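Local structure of iron uptake protein A2 (2VOZ) at residues Ser176-Ile180 against Gly321-Asn325. The protein binds ferric iron, probably as a periplasmic substrate-binding component of an ABC transporter that imports Fe(3+). Residues are numbered along the deposited sequence; the frame is centred on the assembly and turned at random.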
ATOM      1  N   SER B 176      34.189  -4.505 -13.217  1.00  8.40           N
ATOM      2  CA  SER B 176      35.219  -3.857 -12.390  1.00  8.56           C
ATOM      3  C   SER B 176      36.533  -4.664 -12.364  1.00  9.35           C
ATOM      4  O   SER B 176      37.616  -4.070 -12.366  1.00  9.62           O
ATOM      5  CB  SER B 176      34.708  -3.584 -10.982  1.00  9.64           C
ATOM      6  OG  SER B 176      34.701  -4.736 -10.171  1.00  9.38           O
ATOM      7  N   ARG B 177      36.442  -5.995 -12.340  1.00  7.72           N
ATOM      8  CA  ARG B 177      37.647  -6.807 -12.330  1.00  8.62           C
ATOM      9  C   ARG B 177      38.365  -6.660 -13.670  1.00  9.40           C
ATOM     10  O   ARG B 177      39.600  -6.600 -13.686  1.00 10.19           O
ATOM     11  CB  ARG B 177      37.339  -8.278 -12.059  1.00  9.72           C
ATOM     12  CG  ARG B 177      36.697  -8.576 -10.697  1.00  8.35           C
ATOM     13  CD  ARG B 177      37.478  -7.931  -9.527  1.00 10.68           C
ATOM     14  NE  ARG B 177      36.851  -6.667  -9.166  1.00 10.49           N
ATOM     15  CZ  ARG B 177      37.158  -5.960  -8.073  1.00 11.41           C
ATOM     16  NH1 ARG B 177      36.493  -4.840  -7.811  1.00 11.87           N
ATOM     17  NH2 ARG B 177      38.132  -6.379  -7.270  1.00 10.18           N
ATOM     18  N   ILE B 178      37.610  -6.617 -14.773  1.00  9.35           N
ATOM     19  CA  ILE B 178      38.246  -6.389 -16.108  1.00  8.95           C
ATOM     20  C   ILE B 178      38.989  -5.027 -16.134  1.00  9.36           C
ATOM     21  O   ILE B 178      40.153  -4.921 -16.583  1.00 10.22           O
ATOM     22  CB  ILE B 178      37.230  -6.442 -17.224  1.00  9.61           C
ATOM     23  CG1 ILE B 178      36.589  -7.831 -17.300  1.00  9.78           C
ATOM     24  CG2 ILE B 178      37.891  -6.091 -18.565  1.00 10.20           C
ATOM     25  CD1 ILE B 178      35.420  -7.908 -18.296  1.00 13.73           C
ATOM     26  N   ALA B 179      38.327  -3.988 -15.644  1.00  9.08           N
ATOM     27  CA  ALA B 179      38.908  -2.646 -15.598  1.00 11.23           C
ATOM     28  C   ALA B 179      40.247  -2.664 -14.838  1.00 12.19           C
ATOM     29  O   ALA B 179      41.231  -2.029 -15.243  1.00 14.45           O
ATOM     30  CB  ALA B 179      37.905  -1.669 -14.949  1.00 10.94           C
ATOM     31  N   ILE B 180      40.295  -3.435 -13.756  1.00 12.49           N
ATOM     32  CA  ILE B 180      41.417  -3.466 -12.830  1.00 12.98           C
ATOM     33  C   ILE B 180      42.519  -4.404 -13.324  1.00 13.84           C
ATOM     34  O   ILE B 180      43.672  -4.011 -13.338  1.00 14.66           O
ATOM     35  CB  ILE B 180      40.981  -3.916 -11.391  1.00 13.16           C
ATOM     36  CG1 ILE B 180      40.047  -2.878 -10.725  1.00 13.91           C
ATOM     37  CG2 ILE B 180      42.219  -4.181 -10.478  1.00 13.01           C
ATOM     38  CD1 ILE B 180      39.277  -3.498  -9.542  1.00 13.54           C
ATOM     39  N   GLY B 321      35.496   1.919  -0.012  1.00 12.75           N
ATOM     40  CA  GLY B 321      35.205   1.548  -1.393  1.00 13.40           C
ATOM     41  C   GLY B 321      36.393   1.653  -2.309  1.00 13.74           C
ATOM     42  O   GLY B 321      37.237   2.515  -2.129  1.00 12.64           O
ATOM     43  N   ASP B 322      36.427   0.783  -3.306  1.00 12.97           N
ATOM     44  CA  ASP B 322      37.346   0.903  -4.425  1.00 12.94           C
ATOM     45  C   ASP B 322      37.159   2.281  -5.078  1.00 13.07           C
ATOM     46  O   ASP B 322      36.014   2.688  -5.345  1.00 13.38           O
ATOM     47  CB  ASP B 322      37.021  -0.234  -5.401  1.00 13.44           C
ATOM     48  CG  ASP B 322      38.035  -0.372  -6.527  1.00 13.75           C
ATOM     49  OD1 ASP B 322      38.572   0.635  -7.019  1.00 14.51           O
ATOM     50  OD2 ASP B 322      38.288  -1.532  -6.926  1.00 16.81           O
ATOM     51  N   PRO B 323      38.276   3.026  -5.290  1.00 12.69           N
ATOM     52  CA  PRO B 323      38.221   4.369  -5.913  1.00 13.15           C
ATOM     53  C   PRO B 323      37.970   4.356  -7.436  1.00 12.06           C
ATOM     54  O   PRO B 323      37.850   5.423  -8.034  1.00 10.77           O
ATOM     55  CB  PRO B 323      39.595   4.959  -5.582  1.00 13.79           C
ATOM     56  CG  PRO B 323      40.509   3.764  -5.570  1.00 14.41           C
ATOM     57  CD  PRO B 323      39.661   2.652  -4.926  1.00 12.83           C
ATOM     58  N   LEU B 324      37.814   3.175  -8.040  1.00 11.45           N
ATOM     59  CA  LEU B 324      37.540   3.055  -9.496  1.00 11.71           C
ATOM     60  C   LEU B 324      36.375   3.931  -9.929  1.00 11.43           C
ATOM     61  O   LEU B 324      35.337   3.954  -9.260  1.00 12.14           O
ATOM     62  CB  LEU B 324      37.240   1.596  -9.850  1.00 11.66           C
ATOM     63  CG  LEU B 324      36.939   1.251 -11.277  1.00 12.77           C
ATOM     64  CD1 LEU B 324      38.293   1.313 -12.030  1.00 12.32           C
ATOM     65  CD2 LEU B 324      36.354  -0.136 -11.401  1.00 13.91           C
ATOM     66  N   ASN B 325      36.508   4.665 -11.030  1.00 10.71           N
ATOM     67  CA  ASN B 325      35.347   5.472 -11.442  1.00  9.61           C
ATOM     68  C   ASN B 325      34.258   4.489 -11.858  1.00 10.24           C
ATOM     69  O   ASN B 325      34.512   3.551 -12.611  1.00 11.26           O
ATOM     70  CB  ASN B 325      35.702   6.454 -12.571  1.00 10.50           C
ATOM     71  CG  ASN B 325      34.540   7.338 -12.947  1.00 12.28           C
ATOM     72  OD1 ASN B 325      33.641   6.902 -13.686  1.00 13.00           O
ATOM     73  ND2 ASN B 325      34.522   8.574 -12.427  1.00 12.00           N
TER
HETATM   74  O   HOH W   1      38.105  -3.841  -5.653  1.00 12.42           O
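A water links Arg177 to Asp322, joining helix 168-181 to the loop before helix 327-331; the two side chains run past each other in opposite directions. Asp322 heads an Asx turn. The protein has the periplasmic solute-binding fold. The direct salt bridge is long, 3.9 Å from Arg177 NH1 to Asp322 OD2. The water closes the gap: it accepts from Arg177 NH1 and donates to Asp322 OD2 at 2.6 Å. The guanidinium and carboxylate planes stand 84° apart. Beside this polar link, Leu324 packs on the helix. Its CD2 lies 3.8 Å from Ser176 CB, and both its methyls reach Ala179 CB. Ile180 CD1 sits over the centre of one guanidinium face, 3.5 Å above its plane, and also touches Asp322 OD2.

Further in, Ser176 OG fixes the arginine. Both NE and NH1 of Arg177 donate to this one oxygen, which lies in the guanidinium plane. Bends at chi2 (-50°) and chi3 fold the arginine chain back toward it. Ser176 OG is also bonded to Leu173 O, and Arg177 NH2 pairs with Glu149. An alanine in place of Arg177 would probably leave Glu149 and Asp322 without this shared positive partner and the bridging water without its donor.

Tyr169, an iron-binding residue, lies near the start of the same helix, its side chain about 10 Å from that of Ser176. On the loop side, Arg257 forms a salt bridge with Asp322 OD1. The Asx turn closes where Leu324 N donates to Asp322 OD1 at 2.8 Å, on the anti side and 30° out of the carboxylate plane.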